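Local coordinates for sensor protein KdpD (Escherichia coli, PDB 4Y2F), which senses potassium limitation as a histidine kinase, probably autophosphorylating and passing the phosphate to a response regulator that controls potassium-transporter genes, at residues P115-Q118 and R119-E122. Sequence-based numbering, arbitrary orientation.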
ATOM      1  N   PRO A 115       8.252  18.394   3.493  1.00 11.82           N
ATOM      2  CA  PRO A 115       6.930  17.854   3.111  1.00 12.21           C
ATOM      3  C   PRO A 115       6.975  16.661   2.168  1.00 12.36           C
ATOM      4  O   PRO A 115       6.241  15.688   2.395  1.00 13.18           O
ATOM      5  CB  PRO A 115       6.192  19.078   2.546  1.00 12.50           C
ATOM      6  CG  PRO A 115       6.776  20.235   3.378  1.00 14.14           C
ATOM      7  CD  PRO A 115       8.251  19.876   3.506  1.00 12.41           C
ATOM      8  N   GLU A 116       7.857  16.667   1.170  1.00 12.58           N
ATOM      9  CA  GLU A 116       7.983  15.509   0.299  1.00 15.04           C
ATOM     10  C   GLU A 116       8.341  14.246   1.085  1.00 13.26           C
ATOM     11  O   GLU A 116       7.817  13.161   0.798  1.00 13.93           O
ATOM     12  CB  GLU A 116       9.012  15.795  -0.790  1.00 16.51           C
ATOM     13  CG  GLU A 116       9.259  14.583  -1.695  1.00 19.95           C
ATOM     14  CD  GLU A 116      10.063  14.901  -2.935  1.00 41.70           C
ATOM     15  OE1 GLU A 116      10.783  15.922  -2.944  1.00 45.30           O
ATOM     16  OE2 GLU A 116       9.966  14.123  -3.908  1.00 48.57           O
ATOM     17  N   GLN A 117       9.221  14.360   2.081  0.54 12.86           N
ATOM     18  CA  GLN A 117       9.545  13.194   2.905  0.54 10.51           C
ATOM     19  C   GLN A 117       8.350  12.744   3.727  0.54 11.06           C
ATOM     20  O   GLN A 117       8.096  11.538   3.858  0.54 11.57           O
ATOM     21  CB  GLN A 117      10.728  13.493   3.826  0.54 11.64           C
ATOM     22  CG  GLN A 117      12.018  13.715   3.092  0.54 11.95           C
ATOM     23  CD  GLN A 117      12.415  12.512   2.277  0.54 22.55           C
ATOM     24  OE1 GLN A 117      12.318  11.376   2.741  0.54 22.16           O
ATOM     25  NE2 GLN A 117      12.843  12.747   1.045  0.54 28.21           N
ATOM     26  N   GLN A 118       7.630  13.694   4.317  1.00 10.83           N
ATOM     27  CA  GLN A 118       6.402  13.353   5.044  1.00 12.01           C
ATOM     28  C   GLN A 118       5.406  12.609   4.167  1.00 12.33           C
ATOM     29  O   GLN A 118       4.758  11.663   4.627  1.00 13.85           O
ATOM     30  CB  GLN A 118       5.758  14.624   5.604  1.00 12.66           C
ATOM     31  CG  GLN A 118       6.578  15.219   6.759  1.00 13.28           C
ATOM     32  CD  GLN A 118       6.539  14.320   7.966  1.00 13.91           C
ATOM     33  OE1 GLN A 118       5.465  14.161   8.566  1.00 17.42           O
ATOM     34  NE2 GLN A 118       7.658  13.718   8.315  1.00 11.97           N
ATOM     35  N   ARG A 119       5.254  13.019   2.902  1.00 12.07           N
ATOM     36  CA  ARG A 119       4.312  12.327   2.031  1.00 13.93           C
ATOM     37  C   ARG A 119       4.790  10.910   1.739  1.00 14.46           C
ATOM     38  O   ARG A 119       3.981   9.972   1.725  1.00 15.62           O
ATOM     39  CB  ARG A 119       4.106  13.126   0.742  1.00 13.34           C
ATOM     40  CG  ARG A 119       3.394  14.460   0.984  1.00 14.51           C
ATOM     41  CD  ARG A 119       2.983  15.173  -0.305  1.00 17.43           C
ATOM     42  NE  ARG A 119       4.109  15.554  -1.158  1.00 18.47           N
ATOM     43  CZ  ARG A 119       4.739  16.727  -1.107  1.00 20.49           C
ATOM     44  NH1 ARG A 119       4.392  17.647  -0.213  1.00 16.88           N
ATOM     45  NH2 ARG A 119       5.744  16.973  -1.934  1.00 20.03           N
ATOM     46  N   LEU A 120       6.102  10.726   1.566  1.00 11.60           N
ATOM     47  CA  LEU A 120       6.642   9.383   1.355  1.00 13.41           C
ATOM     48  C   LEU A 120       6.441   8.525   2.593  1.00 14.48           C
ATOM     49  O   LEU A 120       6.034   7.354   2.497  1.00 15.86           O
ATOM     50  CB  LEU A 120       8.121   9.452   0.970  1.00 14.05           C
ATOM     51  CG  LEU A 120       8.724   8.068   0.744  1.00 20.06           C
ATOM     52  CD1 LEU A 120       8.057   7.367  -0.450  1.00 23.71           C
ATOM     53  CD2 LEU A 120      10.219   8.196   0.513  1.00 24.56           C
ATOM     54  N   LEU A 121       6.696   9.097   3.775  1.00 11.93           N
ATOM     55  CA  LEU A 121       6.535   8.339   5.006  1.00 15.07           C
ATOM     56  C   LEU A 121       5.087   7.923   5.203  1.00 15.51           C
ATOM     57  O   LEU A 121       4.821   6.819   5.692  1.00 15.20           O
ATOM     58  CB  LEU A 121       7.035   9.173   6.181  1.00 14.68           C
ATOM     59  CG  LEU A 121       6.944   8.524   7.570  1.00 15.94           C
ATOM     60  CD1 LEU A 121       7.678   7.201   7.630  1.00 15.57           C
ATOM     61  CD2 LEU A 121       7.524   9.507   8.604  1.00 15.99           C
ATOM     62  N   GLU A 122       4.134   8.769   4.803  1.00 13.29           N
ATOM     63  CA  GLU A 122       2.739   8.363   4.914  1.00 16.04           C
ATOM     64  C   GLU A 122       2.446   7.139   4.059  1.00 19.44           C
ATOM     65  O   GLU A 122       1.710   6.238   4.487  1.00 22.38           O
ATOM     66  CB  GLU A 122       1.810   9.510   4.556  1.00 19.41           C
ATOM     67  CG  GLU A 122       0.365   9.080   4.686  1.00 26.90           C
ATOM     68  CD  GLU A 122      -0.588  10.217   4.548  1.00 41.98           C
ATOM     69  OE1 GLU A 122      -0.792  10.939   5.543  1.00 46.06           O
ATOM     70  OE2 GLU A 122      -1.117  10.398   3.436  1.00 39.71           O
TER
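Pro115, in the first turn of helix 115-142, meets Arg119 twice. Its carbonyl O accepts the Arg119 backbone N-H, with 2.9 Å from Arg119 N to Pro115 O, and its ring CB lies 3.6 Å from Arg119 NH1. The arginine reaches this position by folding back: CG, anti to the carbonyl carbon, sends the chain toward the helix start, and a bend at chi3 (-63°) then brings the guanidinium over Pro115 and Glu116.

Glu116 CA and Pro115 O lie over one face of that flat group, both offset toward its rim. Glu116 CA sits 3.5 Å above the plane of the Arg119 guanidinium, while Glu116 CB is 3.7 Å from Arg119 NH2. The carboxylate does not share in this, since the extended Glu116 chain keeps OE1 5.2 Å from Arg119 NH2, so any attraction between the charges would act without contact. Glu116 O instead receives the Leu120 N-H.

These i to i+4 bonds mark a regular alpha-helix, here the start of the long C-terminal helix of the GAF domain, which packs beside helix 18-33 and against the antiparallel sheet. Gln117 O takes the Leu121 N-H in the shortest of the four bonds, 2.8 Å from Leu121 N to Gln117 O. Leu120 and Leu121 both touch Phe33 of helix 18-33, and buried Leu121 also meets Leu90 of strand 88-94.

Gln118 O accepts the Glu122 N-H, with 3.0 Å from Glu122 N to Gln118 O. The bent side chain of Gln118 (chi2 -68°) is held at both amide atoms, NE2 donating to Leu112 O and OE1 accepting from Gln88 NE2, which ties this turn to the preceding helix 109-112 and to strand 88-94.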